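Local structure of meso-diaminopimelate dehydrogenase (Clostridium tetani, 3WGY) at residues D158-V163 / D223-Y228; Y202-E207 / E238-N243; Q216-M221 / Y228-H233. The protein catalyses the reversible NADP-dependent oxidative deamination of meso-diaminopimelate and, in this engineered form, holds bound 4-methyl-2-oxovalerate. The protein carries 6 engineered substitutions. All blocks are in the same frame, centred on the assembly; numbering follows the deposited sequence.

Interaction 1. Residues D158-V163 / D223-Y228; sequences DAIRRV and DYFADY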
loop_
_atom_site.group_PDB
_atom_site.type_symbol
_atom_site.label_atom_id
_atom_site.label_comp_id
_atom_site.label_asym_id
_atom_site.label_seq_id
_atom_site.Cartn_x
_atom_site.Cartn_y
_atom_site.Cartn_z
ATOM N N ASP B 158 -28.086 2.022 17.584
ATOM C CA ASP B 158 -28.872 2.804 18.532
ATOM C C ASP B 158 -30.180 3.173 17.840
ATOM O O ASP B 158 -31.249 3.124 18.445
ATOM C CB ASP B 158 -28.136 4.088 18.930
ATOM C CG ASP B 158 -26.843 3.818 19.675
ATOM O OD1 ASP B 158 -26.827 2.917 20.543
ATOM O OD2 ASP B 158 -25.845 4.521 19.402
ATOM N N ALA B 159 -30.078 3.543 16.565
ATOM C CA ALA B 159 -31.238 3.916 15.763
ATOM C C ALA B 159 -32.235 2.763 15.707
ATOM O O ALA B 159 -33.435 2.972 15.855
ATOM C CB ALA B 159 -30.798 4.298 14.355
ATOM N N ILE B 160 -31.732 1.550 15.483
ATOM C CA ILE B 160 -32.576 0.357 15.428
ATOM C C ILE B 160 -33.325 0.186 16.748
ATOM O O ILE B 160 -34.516 -0.120 16.762
ATOM C CB ILE B 160 -31.735 -0.921 15.187
ATOM C CG1 ILE B 160 -31.205 -0.949 13.759
ATOM C CG2 ILE B 160 -32.578 -2.158 15.418
ATOM C CD1 ILE B 160 -30.279 -2.109 13.504
ATOM N N ARG B 161 -32.616 0.391 17.855
ATOM C CA ARG B 161 -33.198 0.250 19.185
ATOM C C ARG B 161 -34.316 1.254 19.469
ATOM O O ARG B 161 -35.122 1.053 20.373
ATOM C CB ARG B 161 -32.113 0.381 20.254
ATOM C CG ARG B 161 -31.063 -0.717 20.244
ATOM C CD ARG B 161 -30.295 -0.720 21.563
ATOM N NE ARG B 161 -29.277 -1.761 21.610
ATOM C CZ ARG B 161 -28.081 -1.670 21.038
ATOM N NH1 ARG B 161 -27.741 -0.571 20.369
ATOM N NH2 ARG B 161 -27.228 -2.682 21.130
ATOM N N ARG B 162 -34.360 2.335 18.702
ATOM C CA ARG B 162 -35.397 3.348 18.875
ATOM C C ARG B 162 -36.726 2.911 18.251
ATOM O O ARG B 162 -37.786 3.441 18.591
ATOM C CB ARG B 162 -34.957 4.670 18.235
ATOM C CG ARG B 162 -34.142 5.579 19.140
ATOM C CD ARG B 162 -33.483 6.682 18.331
ATOM N NE ARG B 162 -32.031 6.631 18.464
ATOM C CZ ARG B 162 -31.174 6.954 17.501
ATOM N NH1 ARG B 162 -31.619 7.356 16.315
ATOM N NH2 ARG B 162 -29.870 6.879 17.730
ATOM N N VAL B 163 -36.662 1.944 17.341
ATOM C CA VAL B 163 -37.855 1.451 16.654
ATOM C C VAL B 163 -38.792 0.666 17.563
ATOM O O VAL B 163 -38.365 -0.214 18.313
ATOM C CB VAL B 163 -37.466 0.584 15.432
ATOM C CG1 VAL B 163 -38.705 -0.077 14.823
ATOM C CG2 VAL B 163 -36.765 1.456 14.398
ATOM N N ASP B 223 -32.135 9.227 7.026
ATOM C CA ASP B 223 -30.797 9.532 7.524
ATOM C C ASP B 223 -29.986 8.277 7.847
ATOM O O ASP B 223 -28.772 8.363 8.024
ATOM C CB ASP B 223 -30.860 10.423 8.777
ATOM C CG ASP B 223 -31.703 11.674 8.571
ATOM O OD1 ASP B 223 -31.499 12.375 7.558
ATOM O OD2 ASP B 223 -32.566 11.960 9.430
ATOM N N TYR B 224 -30.642 7.119 7.920
ATOM C CA TYR B 224 -29.932 5.881 8.245
ATOM C C TYR B 224 -30.040 4.745 7.235
ATOM O O TYR B 224 -29.032 4.302 6.694
ATOM C CB TYR B 224 -30.375 5.340 9.607
ATOM C CG TYR B 224 -30.023 6.212 10.788
ATOM C CD1 TYR B 224 -30.788 7.335 11.102
ATOM C CD2 TYR B 224 -28.939 5.899 11.611
ATOM C CE1 TYR B 224 -30.490 8.122 12.210
ATOM C CE2 TYR B 224 -28.630 6.680 12.720
ATOM C CZ TYR B 224 -29.412 7.789 13.015
ATOM O OH TYR B 224 -29.137 8.556 14.124
ATOM N N PHE B 225 -31.255 4.274 6.981
ATOM C CA PHE B 225 -31.454 3.150 6.068
ATOM C C PHE B 225 -32.171 3.441 4.753
ATOM O O PHE B 225 -31.957 2.740 3.764
ATOM C CB PHE B 225 -32.216 2.038 6.796
ATOM C CG PHE B 225 -31.535 1.543 8.033
ATOM C CD1 PHE B 225 -30.521 0.596 7.953
ATOM C CD2 PHE B 225 -31.898 2.034 9.281
ATOM C CE1 PHE B 225 -29.874 0.144 9.101
ATOM C CE2 PHE B 225 -31.259 1.591 10.440
ATOM C CZ PHE B 225 -30.245 0.643 10.349
ATOM N N ALA B 226 -33.028 4.456 4.752
ATOM C CA ALA B 226 -33.804 4.829 3.573
ATOM C C ALA B 226 -33.060 4.730 2.239
ATOM O O ALA B 226 -33.589 4.186 1.270
ATOM C CB ALA B 226 -34.364 6.242 3.750
ATOM N N ASP B 227 -31.835 5.242 2.188
ATOM C CA ASP B 227 -31.060 5.217 0.953
ATOM C C ASP B 227 -30.400 3.888 0.611
ATOM O O ASP B 227 -29.899 3.729 -0.500
ATOM C CB ASP B 227 -29.977 6.302 0.982
ATOM C CG ASP B 227 -30.555 7.708 0.981
ATOM O OD1 ASP B 227 -31.388 8.006 0.103
ATOM O OD2 ASP B 227 -30.176 8.513 1.858
ATOM N N TYR B 228 -30.406 2.935 1.539
ATOM C CA TYR B 228 -29.761 1.640 1.293
ATOM C C TYR B 228 -30.702 0.444 1.270
ATOM O O TYR B 228 -31.739 0.454 1.927
ATOM C CB TYR B 228 -28.696 1.355 2.364
ATOM C CG TYR B 228 -27.610 2.401 2.505
ATOM C CD1 TYR B 228 -27.883 3.646 3.070
ATOM C CD2 TYR B 228 -26.298 2.131 2.097
ATOM C CE1 TYR B 228 -26.885 4.593 3.232
ATOM C CE2 TYR B 228 -25.292 3.069 2.253
ATOM C CZ TYR B 228 -25.593 4.298 2.824
ATOM O OH TYR B 228 -24.605 5.234 3.004
#
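Ala159 sets its methyl group on one face of the Tyr224 ring. The two belong to helix 154-162 and to the loop linking helix 211-219 with strand 230-234, parts of an alpha/beta layer built on a four-stranded mixed sheet. The contact is a CH-pi interaction: CB of Ala159 lies 3.8 Å from the centroid of the Tyr224 ring and 20° off its normal, displaced toward the rim, where CE2 of Tyr224 is nearest to CB of Ala159 at 3.6 Å. One residue on, Phe225 also starts out toward the helix, and its side chain crosses that of Ile160 at about a right angle; CZ of Phe225 is 3.9 Å from CG1 of Ile160. With CG1 of Ile160 anti to its carbonyl carbon (chi1 -71°), the longer branch is the one that reaches this ring. Outside this apolar pair of contacts, Arg162 bends at chi3 and folds back along its own helix, so that a face of the guanidinium lies over CA of Ala159. Its edge then faces the phenol, the two planes 69° apart.

In the next shell, the ring of His156 meets both Tyr224 and Phe225 edge to face. His156 belongs to the pocket of the bound keto acid, and the Tyr224 side chain itself comes within about 6 Å of that ligand. Cys201 and Ile218 touch both Ile160 and Phe225. A type I turn runs from Phe225 to Tyr228 within the loop, closed by the bond from Tyr228 N to Phe225 O (2.7 Å). At the outer margin NH1 of Arg162 stands 3.5 Å from OH of Tyr224, a loose polar approach.

Interaction 2. Residues Y202-E207 / E238-N243; sequences YVVPEE and EELKLN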
loop_
_atom_site.group_PDB
_atom_site.type_symbol
_atom_site.label_atom_id
_atom_site.label_comp_id
_atom_site.label_asym_id
_atom_site.label_seq_id
_atom_site.Cartn_x
_atom_site.Cartn_y
_atom_site.Cartn_z
ATOM N N TYR B 202 -29.922 -7.352 12.574
ATOM C CA TYR B 202 -30.307 -8.557 13.284
ATOM C C TYR B 202 -31.013 -8.006 14.507
ATOM O O TYR B 202 -30.394 -7.378 15.367
ATOM C CB TYR B 202 -29.080 -9.382 13.664
ATOM C CG TYR B 202 -28.370 -9.960 12.459
ATOM C CD1 TYR B 202 -27.491 -9.185 11.698
ATOM C CD2 TYR B 202 -28.610 -11.279 12.057
ATOM C CE1 TYR B 202 -26.867 -9.708 10.567
ATOM C CE2 TYR B 202 -28.001 -11.810 10.933
ATOM C CZ TYR B 202 -27.130 -11.023 10.191
ATOM O OH TYR B 202 -26.535 -11.557 9.073
ATOM N N VAL B 203 -32.317 -8.240 14.572
ATOM C CA VAL B 203 -33.126 -7.706 15.649
ATOM C C VAL B 203 -33.755 -8.695 16.616
ATOM O O VAL B 203 -34.203 -9.767 16.232
ATOM C CB VAL B 203 -34.263 -6.829 15.057
ATOM C CG1 VAL B 203 -35.226 -6.383 16.151
ATOM C CG2 VAL B 203 -33.664 -5.635 14.326
ATOM N N VAL B 204 -33.768 -8.306 17.885
ATOM C CA VAL B 204 -34.393 -9.090 18.936
ATOM C C VAL B 204 -35.682 -8.308 19.186
ATOM O O VAL B 204 -35.652 -7.202 19.728
ATOM C CB VAL B 204 -33.550 -9.102 20.221
ATOM C CG1 VAL B 204 -34.228 -9.969 21.275
ATOM C CG2 VAL B 204 -32.147 -9.621 19.914
ATOM N N PRO B 205 -36.829 -8.865 18.773
ATOM C CA PRO B 205 -38.127 -8.207 18.949
ATOM C C PRO B 205 -38.727 -8.367 20.343
ATOM O O PRO B 205 -38.434 -9.345 21.034
ATOM C CB PRO B 205 -38.983 -8.893 17.897
ATOM C CG PRO B 205 -38.510 -10.318 18.022
ATOM C CD PRO B 205 -36.990 -10.164 18.088
ATOM N N GLU B 206 -39.552 -7.401 20.746
ATOM C CA GLU B 206 -40.248 -7.465 22.034
ATOM C C GLU B 206 -41.295 -8.549 21.809
ATOM O O GLU B 206 -41.683 -8.790 20.668
ATOM C CB GLU B 206 -40.975 -6.150 22.334
ATOM C CG GLU B 206 -40.106 -4.912 22.451
ATOM C CD GLU B 206 -39.278 -4.877 23.722
ATOM O OE1 GLU B 206 -39.577 -5.638 24.658
ATOM O OE2 GLU B 206 -38.332 -4.071 23.787
ATOM N N GLU B 207 -41.763 -9.211 22.864
ATOM C CA GLU B 207 -42.777 -10.241 22.651
ATOM C C GLU B 207 -43.967 -9.545 21.995
ATOM O O GLU B 207 -44.339 -8.438 22.394
ATOM C CB GLU B 207 -43.185 -10.906 23.968
ATOM C CG GLU B 207 -44.004 -10.053 24.909
ATOM C CD GLU B 207 -44.398 -10.822 26.161
ATOM O OE1 GLU B 207 -45.048 -11.885 26.030
ATOM O OE2 GLU B 207 -44.051 -10.369 27.273
ATOM N N GLU B 238 -29.990 -14.567 22.843
ATOM C CA GLU B 238 -28.857 -15.486 22.917
ATOM C C GLU B 238 -27.983 -15.432 21.660
ATOM O O GLU B 238 -26.762 -15.285 21.751
ATOM C CB GLU B 238 -29.344 -16.926 23.127
ATOM C CG GLU B 238 -28.255 -17.971 22.905
ATOM C CD GLU B 238 -28.730 -19.407 23.092
ATOM O OE1 GLU B 238 -29.706 -19.823 22.436
ATOM O OE2 GLU B 238 -28.112 -20.134 23.892
ATOM N N GLU B 239 -28.615 -15.555 20.494
ATOM C CA GLU B 239 -27.895 -15.532 19.226
ATOM C C GLU B 239 -27.214 -14.191 19.019
ATOM O O GLU B 239 -26.146 -14.122 18.413
ATOM C CB GLU B 239 -28.843 -15.796 18.061
ATOM C CG GLU B 239 -29.770 -16.969 18.256
ATOM C CD GLU B 239 -30.704 -17.141 17.079
ATOM O OE1 GLU B 239 -30.315 -17.810 16.096
ATOM O OE2 GLU B 239 -31.820 -16.580 17.132
ATOM N N LEU B 240 -27.835 -13.123 19.508
ATOM C CA LEU B 240 -27.240 -11.801 19.374
ATOM C C LEU B 240 -25.923 -11.758 20.166
ATOM O O LEU B 240 -24.878 -11.373 19.638
ATOM C CB LEU B 240 -28.200 -10.726 19.893
ATOM C CG LEU B 240 -27.773 -9.292 19.586
ATOM C CD1 LEU B 240 -27.598 -9.139 18.089
ATOM C CD2 LEU B 240 -28.811 -8.308 20.103
ATOM N N LYS B 241 -25.976 -12.172 21.430
ATOM C CA LYS B 241 -24.791 -12.186 22.286
ATOM C C LYS B 241 -23.732 -13.133 21.708
ATOM O O LYS B 241 -22.547 -12.816 21.682
ATOM C CB LYS B 241 -25.178 -12.637 23.702
ATOM C CG LYS B 241 -24.004 -12.863 24.658
ATOM C CD LYS B 241 -23.460 -11.567 25.261
ATOM C CE LYS B 241 -23.975 -11.323 26.678
ATOM N NZ LYS B 241 -25.450 -11.101 26.751
ATOM N N LEU B 242 -24.176 -14.290 21.231
ATOM C CA LEU B 242 -23.274 -15.294 20.671
ATOM C C LEU B 242 -22.630 -14.994 19.323
ATOM O O LEU B 242 -21.444 -15.233 19.131
ATOM C CB LEU B 242 -23.996 -16.638 20.540
ATOM C CG LEU B 242 -24.182 -17.519 21.769
ATOM C CD1 LEU B 242 -25.034 -18.726 21.388
ATOM C CD2 LEU B 242 -22.822 -17.967 22.292
ATOM N N ASN B 243 -23.407 -14.473 18.383
ATOM C CA ASN B 243 -22.869 -14.257 17.052
ATOM C C ASN B 243 -22.717 -12.821 16.557
ATOM O O ASN B 243 -22.381 -12.599 15.394
ATOM C CB ASN B 243 -23.724 -15.055 16.062
ATOM C CG ASN B 243 -23.854 -16.521 16.456
ATOM O OD1 ASN B 243 -22.860 -17.182 16.767
ATOM N ND2 ASN B 243 -25.081 -17.037 16.440
#
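Val204 has CG1 anti to its backbone N (chi1 -178°), which leaves CG2 as the branch offered to Leu240; Leu240 in turn carries CG anti to its own N (chi1 -170°), bringing its forked end down onto the strand. This is helix-on-sheet packing: helix 237-243 lies against strand 197-205 of the four-stranded mixed sheet. Methyl meets methyl, with CG2 of Val204 3.6 Å from CD2 of Leu240, while CB of Leu240 backs the same CG2 of Val204 at 4.1 Å.

Alternation along the strand decides who takes part. Val204 and Tyr202 start out toward the helix, whereas Val203 points the other way and packs on Ile218 of helix 211-219, so the strand has a helix on each side. The Tyr202 ring then swings off to meet the rings of His233 and His244. Leu240 is buried, hemmed in further by Asn168, Ile170 and Ile235. At the start of the helix, Glu239 OE2 accepts a hydrogen bond from Thr236 N. Beside the methyl pair, CD1 of Leu240 rests 4.3 Å from the carbonyl O of Tyr202.

Interaction 3. Residues Q216-M221 / Y228-H233; sequences QDIKTM and YNTTVH
Tyr228 O is met from two directions: by a water that also reaches Lys219 O, and by the hydroxyl of Thr230. The water lies 2.6 Å from Lys219 O and 2.7 Å from Tyr228 O, placed to donate to either, though with more acceptors in reach than it has protons the two bonds are not both assured; it sits between the last turn of the helix and the chain just ahead of the strand. Thr230 OG1 approaches Tyr228 O at 3.2 Å from above the carbonyl plane, 65° out of it, so this bond misses the lone-pair directions.

These residues sit where helix 211-219 returns to strand 230-234, the second half of a beta-alpha-beta crossover whose first strand, 197-205, lies parallel beside 230-234. Ile218 provides the apolar part of the packing. Its CG2 is anti to the backbone N (chi1 of CG1 -71°) and rests against two strand side chains, 4.1 Å from CG2 of Val232 and 4.2 Å from CG2 of Thr230. The side chains of Ile218 and Thr230 cross at about a right angle. Phe225 also touches Thr230. Lys219 stretches out beyond CG and passes alongside Thr230, heading the opposite way, with its CG 4.1 Å from CB of Thr230; farther out the fit of its chain against the Thr230 carbonyl is doubtful. Its ammonium makes a long, weak ion pair with Glu215. The helix ends with Gln216 O taking two donors from Thr220, the N at 3.1 Å and OG1 at 2.8 Å.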
loop_
_atom_site.group_PDB
_atom_site.type_symbol
_atom_site.label_atom_id
_atom_site.label_comp_id
_atom_site.label_asym_id
_atom_site.label_seq_id
_atom_site.Cartn_x
_atom_site.Cartn_y
_atom_site.Cartn_z
ATOM N N GLN B 216 -40.242 -2.637 8.257
ATOM C CA GLN B 216 -40.491 -1.476 7.420
ATOM C C GLN B 216 -40.136 -0.164 8.112
ATOM O O GLN B 216 -39.811 0.821 7.449
ATOM C CB GLN B 216 -41.947 -1.488 6.944
ATOM C CG GLN B 216 -42.295 -2.752 6.152
ATOM C CD GLN B 216 -41.388 -2.957 4.942
ATOM O OE1 GLN B 216 -41.360 -2.138 4.026
ATOM N NE2 GLN B 216 -40.643 -4.054 4.942
ATOM N N ASP B 217 -40.184 -0.144 9.440
ATOM C CA ASP B 217 -39.815 1.062 10.168
ATOM C C ASP B 217 -38.303 1.258 10.059
ATOM O O ASP B 217 -37.809 2.387 10.005
ATOM C CB ASP B 217 -40.215 0.942 11.634
ATOM C CG ASP B 217 -41.709 1.034 11.827
ATOM O OD1 ASP B 217 -42.429 1.104 10.806
ATOM O OD2 ASP B 217 -42.164 1.033 12.986
ATOM N N ILE B 218 -37.576 0.148 10.025
ATOM C CA ILE B 218 -36.126 0.191 9.913
ATOM C C ILE B 218 -35.728 0.573 8.493
ATOM O O ILE B 218 -34.941 1.499 8.287
ATOM C CB ILE B 218 -35.497 -1.182 10.280
ATOM C CG1 ILE B 218 -35.632 -1.426 11.785
ATOM C CG2 ILE B 218 -34.024 -1.210 9.891
ATOM C CD1 ILE B 218 -35.135 -2.781 12.247
ATOM N N LYS B 219 -36.288 -0.132 7.516
ATOM C CA LYS B 219 -35.987 0.122 6.115
ATOM C C LYS B 219 -36.273 1.551 5.641
ATOM O O LYS B 219 -35.467 2.147 4.920
ATOM C CB LYS B 219 -36.752 -0.860 5.227
ATOM C CG LYS B 219 -36.329 -2.308 5.372
ATOM C CD LYS B 219 -36.851 -3.116 4.198
ATOM C CE LYS B 219 -36.437 -4.572 4.283
ATOM N NZ LYS B 219 -36.510 -5.247 2.957
ATOM N N THR B 220 -37.414 2.104 6.039
ATOM C CA THR B 220 -37.776 3.454 5.615
ATOM C C THR B 220 -37.215 4.556 6.506
ATOM O O THR B 220 -37.513 5.729 6.298
ATOM C CB THR B 220 -39.310 3.632 5.555
ATOM O OG1 THR B 220 -39.854 3.514 6.876
ATOM C CG2 THR B 220 -39.937 2.577 4.659
ATOM N N MET B 221 -36.405 4.189 7.496
ATOM C CA MET B 221 -35.833 5.179 8.403
ATOM C C MET B 221 -34.901 6.148 7.687
ATOM O O MET B 221 -33.891 5.744 7.109
ATOM C CB MET B 221 -35.067 4.500 9.532
ATOM C CG MET B 221 -34.593 5.476 10.592
ATOM S SD MET B 221 -33.637 4.672 11.865
ATOM C CE MET B 221 -34.942 3.935 12.846
ATOM N N TYR B 228 -30.406 2.935 1.539
ATOM C CA TYR B 228 -29.761 1.640 1.293
ATOM C C TYR B 228 -30.702 0.444 1.270
ATOM O O TYR B 228 -31.739 0.454 1.927
ATOM C CB TYR B 228 -28.696 1.355 2.364
ATOM C CG TYR B 228 -27.610 2.401 2.505
ATOM C CD1 TYR B 228 -27.883 3.646 3.070
ATOM C CD2 TYR B 228 -26.298 2.131 2.097
ATOM C CE1 TYR B 228 -26.885 4.593 3.232
ATOM C CE2 TYR B 228 -25.292 3.069 2.253
ATOM C CZ TYR B 228 -25.593 4.298 2.824
ATOM O OH TYR B 228 -24.605 5.234 3.004
ATOM N N ASN B 229 -30.338 -0.588 0.511
ATOM C CA ASN B 229 -31.134 -1.804 0.490
ATOM C C ASN B 229 -30.835 -2.383 1.863
ATOM O O ASN B 229 -29.673 -2.649 2.184
ATOM C CB ASN B 229 -30.660 -2.775 -0.591
ATOM C CG ASN B 229 -30.842 -2.227 -1.991
ATOM O OD1 ASN B 229 -31.800 -1.500 -2.267
ATOM N ND2 ASN B 229 -29.933 -2.589 -2.893
ATOM N N THR B 230 -31.875 -2.559 2.672
ATOM C CA THR B 230 -31.715 -3.057 4.034
ATOM C C THR B 230 -32.455 -4.362 4.287
ATOM O O THR B 230 -33.619 -4.500 3.930
ATOM C CB THR B 230 -32.219 -2.007 5.046
ATOM O OG1 THR B 230 -31.484 -0.788 4.871
ATOM C CG2 THR B 230 -32.051 -2.505 6.473
ATOM N N THR B 231 -31.764 -5.314 4.905
ATOM C CA THR B 231 -32.343 -6.613 5.231
ATOM C C THR B 231 -32.471 -6.690 6.743
ATOM O O THR B 231 -31.588 -6.227 7.471
ATOM C CB THR B 231 -31.444 -7.770 4.766
ATOM O OG1 THR B 231 -31.264 -7.699 3.349
ATOM C CG2 THR B 231 -32.074 -9.117 5.124
ATOM N N VAL B 232 -33.570 -7.264 7.217
ATOM C CA VAL B 232 -33.780 -7.388 8.650
ATOM C C VAL B 232 -34.015 -8.843 9.019
ATOM O O VAL B 232 -34.947 -9.478 8.520
ATOM C CB VAL B 232 -34.987 -6.547 9.113
ATOM C CG1 VAL B 232 -35.193 -6.699 10.615
ATOM C CG2 VAL B 232 -34.764 -5.083 8.750
ATOM N N HIS B 233 -33.151 -9.374 9.878
ATOM C CA HIS B 233 -33.270 -10.751 10.329
ATOM C C HIS B 233 -33.701 -10.725 11.791
ATOM O O HIS B 233 -33.202 -9.916 12.579
ATOM C CB HIS B 233 -31.930 -11.481 10.217
ATOM C CG HIS B 233 -31.418 -11.600 8.816
ATOM N ND1 HIS B 233 -32.023 -12.404 7.869
ATOM C CD2 HIS B 233 -30.355 -11.025 8.203
ATOM C CE1 HIS B 233 -31.351 -12.319 6.735
ATOM N NE2 HIS B 233 -30.338 -11.488 6.911
HETATM O O HOH W 1 -34.146 0.820 3.183
#

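From the N terminus, helix 154-162 supplies the first half of interaction 1, whose loop closes only at 223-228. Before that, strand 197-205 opens interaction 2 and helix 211-219 opens interaction 3. Interaction 3 closes next, on strand 230-234, and interaction 2 last, on helix 237-243. Interaction 3 is therefore nested inside interaction 2, while interaction 1 crosses both. Interactions 1 and 3 share Tyr228 and lie about 7 Å apart between centres; a probable hydrogen bond joins Ala226 N to Met221 O. Between interactions 2 and 3, Val203 N probably bonds to His233 O, joining the parallel neighbours 197-205 and 230-234; the side-chain contacts fix helices 154-162, 211-219 and 237-243 to this sheet.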